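Local structure of nidogen-1 (Mus musculus, 1GL4) at residues 58-63 / 96-101; 176-181 / 209-214; 186-191 / 251-256; 205-210 / 221-226. The protein binds laminin, collagen IV and perlecan in basement membranes, the chain here being its G2 fragment, an EGF-like domain followed by a GFP-like beta-barrel. All coordinates share one frame; numbering follows the deposited sequence.

Contact 1 of 4, residues 58-63 / 96-101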
loop_
_atom_site.group_PDB
_atom_site.type_symbol
_atom_site.label_atom_id
_atom_site.label_comp_id
_atom_site.label_asym_id
_atom_site.label_seq_id
_atom_site.Cartn_x
_atom_site.Cartn_y
_atom_site.Cartn_z
ATOM N N GLY A 58 8.611 14.052 -9.649
ATOM C CA GLY A 58 8.980 13.260 -10.802
ATOM C C GLY A 58 9.401 14.058 -12.024
ATOM O O GLY A 58 9.075 15.236 -12.166
ATOM N N ARG A 59 10.151 13.390 -12.893
ATOM C CA ARG A 59 10.643 13.942 -14.154
ATOM C C ARG A 59 10.482 12.739 -15.076
ATOM O O ARG A 59 11.374 11.893 -15.170
ATOM C CB ARG A 59 12.122 14.329 -14.027
ATOM C CG ARG A 59 12.753 14.882 -15.301
ATOM C CD ARG A 59 14.250 15.101 -15.106
ATOM N NE ARG A 59 14.941 15.431 -16.353
ATOM C CZ ARG A 59 14.813 16.586 -16.999
ATOM N NH1 ARG A 59 14.018 17.532 -16.517
ATOM N NH2 ARG A 59 15.482 16.794 -18.127
ATOM N N ILE A 60 9.336 12.658 -15.743
ATOM C CA ILE A 60 9.034 11.511 -16.590
ATOM C C ILE A 60 8.721 11.774 -18.059
ATOM O O ILE A 60 7.816 12.543 -18.387
ATOM C CB ILE A 60 7.844 10.725 -15.983
ATOM C CG1 ILE A 60 8.208 10.265 -14.567
ATOM C CG2 ILE A 60 7.497 9.528 -16.859
ATOM C CD1 ILE A 60 7.067 9.670 -13.794
ATOM N N PHE A 61 9.466 11.109 -18.939
ATOM C CA PHE A 61 9.241 11.226 -20.378
ATOM C C PHE A 61 8.171 10.189 -20.747
ATOM O O PHE A 61 8.306 9.017 -20.399
ATOM C CB PHE A 61 10.522 10.914 -21.168
ATOM C CG PHE A 61 11.662 11.876 -20.917
ATOM C CD1 PHE A 61 12.481 11.738 -19.801
ATOM C CD2 PHE A 61 11.926 12.908 -21.815
ATOM C CE1 PHE A 61 13.554 12.614 -19.579
ATOM C CE2 PHE A 61 12.994 13.790 -21.605
ATOM C CZ PHE A 61 13.809 13.642 -20.484
ATOM N N VAL A 62 7.116 10.613 -21.437
ATOM C CA VAL A 62 6.048 9.696 -21.842
ATOM C C VAL A 62 6.171 9.322 -23.322
ATOM O O VAL A 62 6.340 10.192 -24.185
ATOM C CB VAL A 62 4.647 10.319 -21.616
ATOM C CG1 VAL A 62 3.561 9.342 -22.065
ATOM C CG2 VAL A 62 4.459 10.668 -20.146
ATOM N N GLY A 63 6.081 8.027 -23.613
ATOM C CA GLY A 63 6.181 7.569 -24.989
ATOM C C GLY A 63 7.482 7.980 -25.659
ATOM O O GLY A 63 8.563 7.618 -25.196
ATOM N N GLU A 96 -2.800 15.080 -15.979
ATOM C CA GLU A 96 -3.460 14.165 -16.905
ATOM C C GLU A 96 -2.472 13.690 -17.965
ATOM O O GLU A 96 -2.660 12.645 -18.586
ATOM C CB GLU A 96 -4.634 14.854 -17.608
ATOM C CG GLU A 96 -5.126 16.127 -16.935
ATOM C CD GLU A 96 -4.096 17.243 -16.970
ATOM O OE1 GLU A 96 -3.617 17.575 -18.078
ATOM O OE2 GLU A 96 -3.768 17.789 -15.893
ATOM N N THR A 97 -1.424 14.476 -18.173
ATOM C CA THR A 97 -0.398 14.152 -19.157
ATOM C C THR A 97 0.436 12.932 -18.772
ATOM O O THR A 97 1.160 12.385 -19.604
ATOM C CB THR A 97 0.561 15.340 -19.361
ATOM O OG1 THR A 97 1.065 15.768 -18.090
ATOM C CG2 THR A 97 -0.162 16.502 -20.037
ATOM N N VAL A 98 0.337 12.499 -17.519
ATOM C CA VAL A 98 1.120 11.351 -17.074
ATOM C C VAL A 98 0.283 10.359 -16.265
ATOM O O VAL A 98 0.662 9.198 -16.111
ATOM C CB VAL A 98 2.338 11.816 -16.225
ATOM C CG1 VAL A 98 1.889 12.197 -14.810
ATOM C CG2 VAL A 98 3.398 10.725 -16.186
ATOM N N GLY A 99 -0.860 10.825 -15.767
ATOM C CA GLY A 99 -1.743 9.994 -14.966
ATOM C C GLY A 99 -2.091 8.619 -15.509
ATOM O O GLY A 99 -1.971 7.620 -14.799
ATOM N N TYR A 100 -2.535 8.550 -16.758
ATOM C CA TYR A 100 -2.894 7.262 -17.327
ATOM C C TYR A 100 -1.677 6.373 -17.574
ATOM O O TYR A 100 -1.749 5.160 -17.401
ATOM C CB TYR A 100 -3.689 7.457 -18.623
ATOM C CG TYR A 100 -4.980 8.226 -18.427
ATOM C CD1 TYR A 100 -5.036 9.603 -18.643
ATOM C CD2 TYR A 100 -6.141 7.578 -17.997
ATOM C CE1 TYR A 100 -6.214 10.317 -18.437
ATOM C CE2 TYR A 100 -7.322 8.280 -17.786
ATOM C CZ TYR A 100 -7.352 9.650 -18.011
ATOM O OH TYR A 100 -8.519 10.347 -17.815
ATOM N N SER A 101 -0.550 6.972 -17.951
ATOM C CA SER A 101 0.655 6.189 -18.212
ATOM C C SER A 101 1.330 5.617 -16.964
ATOM O O SER A 101 2.209 4.768 -17.078
ATOM C CB SER A 101 1.663 7.018 -19.016
ATOM O OG SER A 101 1.166 7.256 -20.326
#
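Val62, the last residue of strand 49-62, pushes both methyl groups against the short, weakly bonded helical turn at 96-99 and the residues after it. With CG1 anti to the backbone N (chi1 179°), the two branches part. CG1 lies 3.6 Å from Ser101 OG, while CG2 meets the backbone carbonyl of Thr97, with 3.8 Å between Val62 CG2 and Thr97 O. The same methyl touches Val98, whose CG2 stands anti to its own backbone N; Val62 CG2 and Val98 CG2 are 4.1 Å apart, and the two valines cross obliquely. Ile60, two residues back on the same side of the strand, adds a slacker contact of 4.3 Å between Ile60 CG2 and Val98 CG2. This is the buried part of the contact. Toward solvent the fit is loose: Thr97 is exposed and offers Val62 little beyond its carbonyl oxygen, its own side chain leaning on Tyr179 instead. Ser101 OG, although it touches a methyl, is not left wanting, since it accepts a hydrogen bond from Ile177 N and has a weak one with Pro175 O. Toward Val62 these oxygens offer van der Waals contact, and the segments are joined by dispersion between branched apolar side chains at the end of strand 49-62, without a polar bond between them.

Contact 2 of 4, residues 176-181 / 209-214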
loop_
_atom_site.group_PDB
_atom_site.type_symbol
_atom_site.label_atom_id
_atom_site.label_comp_id
_atom_site.label_asym_id
_atom_site.label_seq_id
_atom_site.Cartn_x
_atom_site.Cartn_y
_atom_site.Cartn_z
ATOM N N GLN A 176 3.495 5.247 -23.494
ATOM C CA GLN A 176 2.273 6.042 -23.427
ATOM C C GLN A 176 1.013 5.189 -23.399
ATOM O O GLN A 176 0.866 4.247 -24.182
ATOM C CB GLN A 176 2.190 6.989 -24.618
ATOM C CG GLN A 176 0.958 7.875 -24.611
ATOM C CD GLN A 176 0.872 8.733 -25.851
ATOM O OE1 GLN A 176 0.663 8.228 -26.958
ATOM N NE2 GLN A 176 1.048 10.035 -25.679
ATOM N N ILE A 177 0.110 5.526 -22.486
ATOM C CA ILE A 177 -1.170 4.844 -22.368
ATOM C C ILE A 177 -2.215 5.866 -22.814
ATOM O O ILE A 177 -2.182 7.021 -22.385
ATOM C CB ILE A 177 -1.422 4.385 -20.912
ATOM C CG1 ILE A 177 -0.579 3.141 -20.632
ATOM C CG2 ILE A 177 -2.899 4.090 -20.689
ATOM C CD1 ILE A 177 -0.836 2.501 -19.317
ATOM N N PRO A 178 -3.137 5.464 -23.704
ATOM C CA PRO A 178 -4.188 6.355 -24.215
ATOM C C PRO A 178 -5.008 7.041 -23.126
ATOM O O PRO A 178 -5.330 6.437 -22.111
ATOM C CB PRO A 178 -5.055 5.421 -25.061
ATOM C CG PRO A 178 -4.069 4.393 -25.551
ATOM C CD PRO A 178 -3.255 4.121 -24.301
ATOM N N TYR A 179 -5.344 8.307 -23.349
ATOM C CA TYR A 179 -6.158 9.058 -22.399
ATOM C C TYR A 179 -7.494 8.335 -22.217
ATOM O O TYR A 179 -8.145 7.957 -23.197
ATOM C CB TYR A 179 -6.422 10.478 -22.927
ATOM C CG TYR A 179 -5.352 11.507 -22.611
ATOM C CD1 TYR A 179 -4.018 11.134 -22.420
ATOM C CD2 TYR A 179 -5.671 12.865 -22.536
ATOM C CE1 TYR A 179 -3.029 12.090 -22.163
ATOM C CE2 TYR A 179 -4.691 13.826 -22.283
ATOM C CZ TYR A 179 -3.373 13.433 -22.097
ATOM O OH TYR A 179 -2.408 14.382 -21.852
ATOM N N GLY A 180 -7.892 8.130 -20.965
ATOM C CA GLY A 180 -9.159 7.476 -20.694
ATOM C C GLY A 180 -9.137 5.960 -20.655
ATOM O O GLY A 180 -10.163 5.333 -20.398
ATOM N N ALA A 181 -7.978 5.365 -20.910
ATOM C CA ALA A 181 -7.854 3.915 -20.882
ATOM C C ALA A 181 -7.747 3.439 -19.434
ATOM O O ALA A 181 -7.511 4.241 -18.523
ATOM C CB ALA A 181 -6.620 3.484 -21.676
ATOM N N VAL A 209 -4.074 -3.621 -20.882
ATOM C CA VAL A 209 -4.570 -2.271 -21.135
ATOM C C VAL A 209 -5.903 -2.327 -21.882
ATOM O O VAL A 209 -5.987 -2.877 -22.984
ATOM C CB VAL A 209 -3.582 -1.444 -21.991
ATOM C CG1 VAL A 209 -4.171 -0.069 -22.277
ATOM C CG2 VAL A 209 -2.248 -1.304 -21.271
ATOM N N MET A 210 -6.945 -1.769 -21.273
ATOM C CA MET A 210 -8.268 -1.727 -21.889
ATOM C C MET A 210 -8.468 -0.337 -22.500
ATOM O O MET A 210 -8.285 0.681 -21.824
ATOM C CB MET A 210 -9.352 -2.002 -20.849
ATOM C CG MET A 210 -9.281 -3.385 -20.222
ATOM S SD MET A 210 -10.606 -3.654 -19.013
ATOM C CE MET A 210 -11.963 -4.126 -20.112
ATOM N N GLU A 211 -8.835 -0.304 -23.778
ATOM C CA GLU A 211 -9.045 0.948 -24.508
ATOM C C GLU A 211 -10.184 1.805 -23.944
ATOM O O GLU A 211 -11.106 1.286 -23.318
ATOM C CB GLU A 211 -9.300 0.639 -25.987
ATOM C CG GLU A 211 -8.085 0.082 -26.721
ATOM C CD GLU A 211 -7.028 1.146 -26.992
ATOM O OE1 GLU A 211 -7.395 2.203 -27.546
ATOM O OE2 GLU A 211 -5.838 0.932 -26.660
ATOM N N PRO A 212 -10.128 3.133 -24.169
ATOM C CA PRO A 212 -11.126 4.104 -23.699
ATOM C C PRO A 212 -12.562 3.617 -23.834
ATOM O O PRO A 212 -12.987 3.192 -24.907
ATOM C CB PRO A 212 -10.847 5.328 -24.563
ATOM C CG PRO A 212 -9.374 5.269 -24.730
ATOM C CD PRO A 212 -9.126 3.799 -25.021
ATOM N N ASP A 213 -13.301 3.690 -22.732
ATOM C CA ASP A 213 -14.688 3.244 -22.698
ATOM C C ASP A 213 -15.617 4.152 -23.501
ATOM O O ASP A 213 -16.327 4.990 -22.940
ATOM C CB ASP A 213 -15.162 3.154 -21.245
ATOM C CG ASP A 213 -16.609 2.723 -21.130
ATOM O OD1 ASP A 213 -16.975 1.689 -21.732
ATOM O OD2 ASP A 213 -17.379 3.418 -20.434
ATOM N N GLN A 214 -15.598 3.980 -24.819
ATOM C CA GLN A 214 -16.439 4.757 -25.724
ATOM C C GLN A 214 -16.876 3.856 -26.872
ATOM O O GLN A 214 -16.291 2.792 -27.091
ATOM C CB GLN A 214 -15.674 5.964 -26.273
ATOM C CG GLN A 214 -14.482 5.611 -27.142
ATOM C CD GLN A 214 -13.757 6.841 -27.654
ATOM O OE1 GLN A 214 -13.260 7.653 -26.872
ATOM N NE2 GLN A 214 -13.691 6.987 -28.973
HETATM O O HOH W 1 -12.649 5.949 -20.669
#
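In Glu211, CG stands anti to the carbonyl carbon (chi1 -68°) and a bend at chi2 (-74°) turns the chain back toward Pro178, where Glu211 OE2 comes to rest 4.0 Å from Pro178 CG. That oxygen is also hydrogen-bonded to His221 NE2, so it is held from the neighbouring strand while it lies beside the proline ring. Pro178 meets a second ring as well, with 4.3 Å between Pro178 CB and Pro212 CG. The Pro212 ring sits against the backbone of the facing segment: its CG is 3.3 Å from Tyr179 O, and its CD packs on the methyl of Ala181. Pro178 to Ala181 form a type II beta turn, closed by a 3.1 Å hydrogen bond from Ala181 N to Pro178 O, with Gly180 at the third position and a positive phi of 86°. The turn leads into strand 182-195 just as strand 198-210 runs out; beyond the backbone pairing of Ser182 with Met210 the turn and the end of the strand stay in contact, Ala181 against Pro212. Ala181 CB lies 3.3 Å from Met210 O and more distantly faces CG1 of the buried Val209. On the outer side one water bridges the backbones, donating to Gly180 O at 2.6 Å and accepting from Asp213 N at 3.1 Å. Asp213 is itself the centre of an inverse gamma turn, whose Gln214 N to Pro212 O bond is weak.

Contact 3 of 4, residues 186-191 / 251-256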
loop_
_atom_site.group_PDB
_atom_site.type_symbol
_atom_site.label_atom_id
_atom_site.label_comp_id
_atom_site.label_asym_id
_atom_site.label_seq_id
_atom_site.Cartn_x
_atom_site.Cartn_y
_atom_site.Cartn_z
ATOM N N GLU A 186 -3.437 -9.037 -12.703
ATOM C CA GLU A 186 -3.870 -10.297 -12.088
ATOM C C GLU A 186 -3.017 -10.629 -10.858
ATOM O O GLU A 186 -1.934 -10.086 -10.687
ATOM C CB GLU A 186 -3.724 -11.442 -13.092
ATOM C CG GLU A 186 -4.678 -11.404 -14.271
ATOM C CD GLU A 186 -5.958 -12.155 -13.987
ATOM O OE1 GLU A 186 -6.703 -11.748 -13.068
ATOM O OE2 GLU A 186 -6.215 -13.164 -14.680
ATOM N N PRO A 187 -3.506 -11.529 -9.987
ATOM C CA PRO A 187 -2.761 -11.924 -8.783
ATOM C C PRO A 187 -1.377 -12.463 -9.147
ATOM O O PRO A 187 -1.191 -13.027 -10.232
ATOM C CB PRO A 187 -3.655 -12.998 -8.166
ATOM C CG PRO A 187 -5.035 -12.491 -8.503
ATOM C CD PRO A 187 -4.872 -12.084 -9.961
ATOM N N TYR A 188 -0.411 -12.289 -8.247
ATOM C CA TYR A 188 0.957 -12.753 -8.489
ATOM C C TYR A 188 1.725 -12.964 -7.181
ATOM O O TYR A 188 1.272 -12.569 -6.110
ATOM C CB TYR A 188 1.711 -11.732 -9.357
ATOM C CG TYR A 188 1.898 -10.368 -8.701
ATOM C CD1 TYR A 188 3.011 -10.100 -7.894
ATOM C CD2 TYR A 188 0.956 -9.354 -8.875
ATOM C CE1 TYR A 188 3.176 -8.850 -7.274
ATOM C CE2 TYR A 188 1.113 -8.094 -8.258
ATOM C CZ TYR A 188 2.225 -7.853 -7.464
ATOM O OH TYR A 188 2.406 -6.614 -6.886
ATOM N N THR A 189 2.885 -13.602 -7.284
ATOM C CA THR A 189 3.743 -13.845 -6.130
ATOM C C THR A 189 5.120 -13.273 -6.450
ATOM O O THR A 189 5.508 -13.200 -7.619
ATOM C CB THR A 189 3.895 -15.364 -5.827
ATOM O OG1 THR A 189 4.505 -16.015 -6.947
ATOM C CG2 THR A 189 2.533 -16.002 -5.560
ATOM N N GLU A 190 5.843 -12.856 -5.412
ATOM C CA GLU A 190 7.188 -12.290 -5.560
ATOM C C GLU A 190 8.094 -12.876 -4.495
ATOM O O GLU A 190 7.663 -13.082 -3.362
ATOM C CB GLU A 190 7.192 -10.776 -5.342
ATOM C CG GLU A 190 6.639 -9.917 -6.438
ATOM C CD GLU A 190 6.908 -8.448 -6.150
ATOM O OE1 GLU A 190 6.504 -7.983 -5.062
ATOM O OE2 GLU A 190 7.525 -7.764 -6.999
ATOM N N LEU A 191 9.352 -13.121 -4.848
ATOM C CA LEU A 191 10.306 -13.657 -3.884
ATOM C C LEU A 191 11.255 -12.562 -3.402
ATOM O O LEU A 191 11.857 -11.845 -4.205
ATOM C CB LEU A 191 11.104 -14.809 -4.499
ATOM C CG LEU A 191 10.267 -16.029 -4.910
ATOM C CD1 LEU A 191 11.176 -17.118 -5.472
ATOM C CD2 LEU A 191 9.496 -16.553 -3.706
ATOM N N LEU A 251 5.993 -13.254 -1.078
ATOM C CA LEU A 251 4.897 -12.302 -0.939
ATOM C C LEU A 251 3.810 -12.698 -1.937
ATOM O O LEU A 251 4.068 -12.796 -3.142
ATOM C CB LEU A 251 5.365 -10.872 -1.240
ATOM C CG LEU A 251 4.330 -9.756 -1.024
ATOM C CD1 LEU A 251 4.191 -9.486 0.470
ATOM C CD2 LEU A 251 4.763 -8.467 -1.742
ATOM N N SER A 252 2.604 -12.940 -1.431
ATOM C CA SER A 252 1.467 -13.304 -2.275
ATOM C C SER A 252 0.564 -12.073 -2.397
ATOM O O SER A 252 0.096 -11.530 -1.389
ATOM C CB SER A 252 0.704 -14.481 -1.655
ATOM O OG SER A 252 1.536 -15.634 -1.594
ATOM N N VAL A 253 0.333 -11.637 -3.633
ATOM C CA VAL A 253 -0.469 -10.445 -3.904
ATOM C C VAL A 253 -1.732 -10.739 -4.701
ATOM O O VAL A 253 -1.705 -11.528 -5.645
ATOM C CB VAL A 253 0.358 -9.409 -4.697
ATOM C CG1 VAL A 253 -0.449 -8.131 -4.896
ATOM C CG2 VAL A 253 1.668 -9.116 -3.969
ATOM N N ASP A 254 -2.832 -10.091 -4.325
ATOM C CA ASP A 254 -4.099 -10.274 -5.028
ATOM C C ASP A 254 -5.029 -9.073 -4.852
ATOM O O ASP A 254 -4.708 -8.130 -4.137
ATOM C CB ASP A 254 -4.804 -11.544 -4.542
ATOM C CG ASP A 254 -5.598 -11.320 -3.268
ATOM O OD1 ASP A 254 -5.002 -10.953 -2.235
ATOM O OD2 ASP A 254 -6.829 -11.508 -3.309
ATOM N N SER A 255 -6.177 -9.117 -5.526
ATOM C CA SER A 255 -7.173 -8.050 -5.455
ATOM C C SER A 255 -6.567 -6.691 -5.787
ATOM O O SER A 255 -6.816 -5.696 -5.093
ATOM C CB SER A 255 -7.797 -8.011 -4.058
ATOM O OG SER A 255 -8.272 -9.294 -3.680
ATOM N N VAL A 256 -5.770 -6.653 -6.851
ATOM C CA VAL A 256 -5.114 -5.422 -7.276
ATOM C C VAL A 256 -6.046 -4.523 -8.087
ATOM O O VAL A 256 -6.725 -4.988 -9.003
ATOM C CB VAL A 256 -3.866 -5.725 -8.133
ATOM C CG1 VAL A 256 -3.163 -4.428 -8.516
ATOM C CG2 VAL A 256 -2.920 -6.633 -7.372
#
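Tyr188 and Val253 form a hydrogen-bonded antiparallel pair, with their side chains side by side and pointing the same way. From CB, the Tyr188 chain places CG between the backbone N and the carbonyl carbon (chi1 64°), and the ring lies over the valine. Tyr188 CE1 meets Val253 CG2 at 3.6 Å, and Tyr188 CE2 meets Val253 CG1. Val253 CB approaches over the ring face as a CH-pi contact, 3.7 Å from Tyr188 CZ. Tyr188 OH, at the tip, reaches Val253 CG1 at 3.8 Å. On the other face Arg205 makes a cation-pi contact. An alanine here would probably leave the Val253 methyls without their cover and Arg205 without its aromatic partner. The backbones are joined as well: Val253 N donates to Tyr188 O at 2.8 Å. Glu190 and Leu251 form the next hydrogen-bonded pair, where Glu190 OE1 lies 3.8 Å from Leu251 CD2. The carboxylate is held by Tyr192 OH at OE1 and by a salt bridge to Arg205 at OE2. Such antiparallel pairing of strands 182-195 and 248-261 is typical of the wall of the G2 beta-barrel.

Contact 4 of 4, residues 205-210 / 221-226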
loop_
_atom_site.group_PDB
_atom_site.type_symbol
_atom_site.label_atom_id
_atom_site.label_comp_id
_atom_site.label_asym_id
_atom_site.label_seq_id
_atom_site.Cartn_x
_atom_site.Cartn_y
_atom_site.Cartn_z
ATOM N N ARG A 205 6.412 -9.527 -14.979
ATOM C CA ARG A 205 4.967 -9.734 -15.005
ATOM C C ARG A 205 4.293 -9.062 -16.197
ATOM O O ARG A 205 4.900 -8.257 -16.902
ATOM C CB ARG A 205 4.329 -9.174 -13.723
ATOM C CG ARG A 205 4.942 -9.661 -12.428
ATOM C CD ARG A 205 4.023 -9.356 -11.243
ATOM N NE ARG A 205 4.075 -7.969 -10.782
ATOM C CZ ARG A 205 5.034 -7.470 -10.003
ATOM N NH1 ARG A 205 6.040 -8.239 -9.596
ATOM N NH2 ARG A 205 4.968 -6.209 -9.593
ATOM N N GLU A 206 3.024 -9.386 -16.413
ATOM C CA GLU A 206 2.283 -8.783 -17.509
ATOM C C GLU A 206 1.097 -8.002 -16.949
ATOM O O GLU A 206 0.656 -8.241 -15.823
ATOM C CB GLU A 206 1.787 -9.859 -18.487
ATOM C CG GLU A 206 0.639 -10.703 -17.966
ATOM C CD GLU A 206 0.027 -11.609 -19.030
ATOM O OE1 GLU A 206 -1.069 -12.152 -18.776
ATOM O OE2 GLU A 206 0.635 -11.781 -20.112
ATOM N N TYR A 207 0.601 -7.053 -17.734
ATOM C CA TYR A 207 -0.548 -6.248 -17.349
ATOM C C TYR A 207 -1.375 -6.012 -18.606
ATOM O O TYR A 207 -0.852 -6.055 -19.726
ATOM C CB TYR A 207 -0.097 -4.924 -16.716
ATOM C CG TYR A 207 0.777 -4.052 -17.595
ATOM C CD1 TYR A 207 0.220 -3.060 -18.394
ATOM C CD2 TYR A 207 2.161 -4.229 -17.632
ATOM C CE1 TYR A 207 1.017 -2.260 -19.214
ATOM C CE2 TYR A 207 2.966 -3.440 -18.455
ATOM C CZ TYR A 207 2.388 -2.462 -19.242
ATOM O OH TYR A 207 3.168 -1.705 -20.087
ATOM N N THR A 208 -2.668 -5.786 -18.427
ATOM C CA THR A 208 -3.556 -5.580 -19.561
ATOM C C THR A 208 -4.069 -4.157 -19.662
ATOM O O THR A 208 -4.450 -3.561 -18.657
ATOM C CB THR A 208 -4.771 -6.517 -19.475
ATOM O OG1 THR A 208 -4.324 -7.875 -19.470
ATOM C CG2 THR A 208 -5.714 -6.297 -20.669
ATOM N N VAL A 209 -4.074 -3.621 -20.882
ATOM C CA VAL A 209 -4.570 -2.271 -21.135
ATOM C C VAL A 209 -5.903 -2.327 -21.882
ATOM O O VAL A 209 -5.987 -2.877 -22.984
ATOM C CB VAL A 209 -3.582 -1.444 -21.991
ATOM C CG1 VAL A 209 -4.171 -0.069 -22.277
ATOM C CG2 VAL A 209 -2.248 -1.304 -21.271
ATOM N N MET A 210 -6.945 -1.769 -21.273
ATOM C CA MET A 210 -8.268 -1.727 -21.889
ATOM C C MET A 210 -8.468 -0.337 -22.500
ATOM O O MET A 210 -8.285 0.681 -21.824
ATOM C CB MET A 210 -9.352 -2.002 -20.849
ATOM C CG MET A 210 -9.281 -3.385 -20.222
ATOM S SD MET A 210 -10.606 -3.654 -19.013
ATOM C CE MET A 210 -11.963 -4.126 -20.112
ATOM N N HIS A 221 -5.142 -5.217 -24.926
ATOM C CA HIS A 221 -3.810 -5.722 -25.245
ATOM C C HIS A 221 -2.915 -5.810 -24.009
ATOM O O HIS A 221 -2.981 -4.971 -23.111
ATOM C CB HIS A 221 -3.157 -4.838 -26.310
ATOM C CG HIS A 221 -3.390 -3.372 -26.110
ATOM N ND1 HIS A 221 -2.450 -2.536 -25.549
ATOM C CD2 HIS A 221 -4.455 -2.593 -26.411
ATOM C CE1 HIS A 221 -2.924 -1.303 -25.517
ATOM N NE2 HIS A 221 -4.140 -1.310 -26.032
ATOM N N THR A 222 -2.071 -6.835 -23.984
ATOM C CA THR A 222 -1.173 -7.081 -22.865
ATOM C C THR A 222 0.252 -6.619 -23.122
ATOM O O THR A 222 0.706 -6.547 -24.269
ATOM C CB THR A 222 -1.132 -8.573 -22.535
ATOM O OG1 THR A 222 -0.665 -9.293 -23.686
ATOM C CG2 THR A 222 -2.515 -9.068 -22.159
ATOM N N HIS A 223 0.961 -6.313 -22.040
ATOM C CA HIS A 223 2.342 -5.863 -22.134
ATOM C C HIS A 223 3.097 -6.429 -20.937
ATOM O O HIS A 223 2.486 -6.811 -19.941
ATOM C CB HIS A 223 2.386 -4.332 -22.167
ATOM C CG HIS A 223 1.642 -3.745 -23.329
ATOM N ND1 HIS A 223 2.133 -3.774 -24.617
ATOM C CD2 HIS A 223 0.405 -3.200 -23.410
ATOM C CE1 HIS A 223 1.227 -3.277 -25.443
ATOM N NE2 HIS A 223 0.169 -2.923 -24.737
ATOM N N ILE A 224 4.418 -6.493 -21.042
ATOM C CA ILE A 224 5.243 -7.068 -19.982
ATOM C C ILE A 224 6.295 -6.107 -19.447
ATOM O O ILE A 224 6.859 -5.319 -20.201
ATOM C CB ILE A 224 6.006 -8.308 -20.507
ATOM C CG1 ILE A 224 5.035 -9.282 -21.170
ATOM C CG2 ILE A 224 6.768 -8.987 -19.365
ATOM C CD1 ILE A 224 5.719 -10.324 -22.048
ATOM N N TYR A 225 6.550 -6.167 -18.143
ATOM C CA TYR A 225 7.605 -5.347 -17.554
ATOM C C TYR A 225 8.333 -6.104 -16.457
ATOM O O TYR A 225 7.800 -7.057 -15.885
ATOM C CB TYR A 225 7.097 -3.975 -17.052
ATOM C CG TYR A 225 5.922 -3.910 -16.080
ATOM C CD1 TYR A 225 5.399 -2.673 -15.713
ATOM C CD2 TYR A 225 5.324 -5.053 -15.548
ATOM C CE1 TYR A 225 4.319 -2.561 -14.851
ATOM C CE2 TYR A 225 4.231 -4.949 -14.672
ATOM C CZ TYR A 225 3.738 -3.692 -14.333
ATOM O OH TYR A 225 2.653 -3.552 -13.493
ATOM N N GLN A 226 9.573 -5.704 -16.202
ATOM C CA GLN A 226 10.386 -6.352 -15.183
ATOM C C GLN A 226 10.711 -5.392 -14.053
ATOM O O GLN A 226 11.266 -4.314 -14.283
ATOM C CB GLN A 226 11.701 -6.866 -15.780
ATOM C CG GLN A 226 12.569 -7.615 -14.766
ATOM C CD GLN A 226 13.941 -7.981 -15.309
ATOM O OE1 GLN A 226 14.787 -7.114 -15.534
ATOM N NE2 GLN A 226 14.166 -9.273 -15.523
HETATM O O HOH W 2 2.281 -5.527 -11.561
#
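Arg205, Tyr207 and Val209 face Tyr225, His223 and His221 in three antiparallel hydrogen-bonded pairs, the segments running at 147° to each other. Six backbone bonds join them. Val209 N donates to His221 O at 2.8 Å; the longest, His221 N to Val209 O, measures 3.2 Å. Tyr207 CG sits between its backbone N and carbonyl carbon (chi1 58°), and the ring reaches across to strand 221-232. There Tyr207 CD2 stands 3.6 Å above the Tyr225 ring plane, over its centre, the two planes oblique at 48°. Farther out, Tyr207 OH lies 3.4 Å from His223 CB. Where strand 198-210 ends and 221-232 begins, His221 ND1 and His223 NE2 share a 2.8 Å hydrogen bond, while Val209 CB packs off-centre over the His221 ring. At the other end one water accepts from Arg205 NE at 3.1 Å and donates to Tyr225 OH at 2.8 Å. That hydroxyl is also hydrogen-bonded to Pro104 O. A phenylalanine in place of Tyr225 would keep the ring, but Pro104 O would probably lose its hydroxyl partner and the water one anchor. Tyr207, His223 and Tyr225 form an aromatic cluster on the beta hairpin of strands 198-210 and 221-232, part of the barrel wall.

In the fold
Contacts 3 and 4 are regular antiparallel strand pairings in the barrel wall, whereas contacts 1 and 2 join strand ends to turns and loops, with no direct hydrogen bond between their segments. Contact 1 is small, apolar and mostly buried; contact 2, the farthest from the chain centre, is more exposed and uses proline rings and a water. They meet where Ser101 bonds to Ile177. Contacts 2 and 4 share Val209 and Met210 on strand 198-210 and are tied by Glu211 to His221. Contact 4 is nested inside the loop closed by contact 3, and Arg205 spans the two through Glu190 and Tyr188, adding a charged pair to the backbone bonds of the wall.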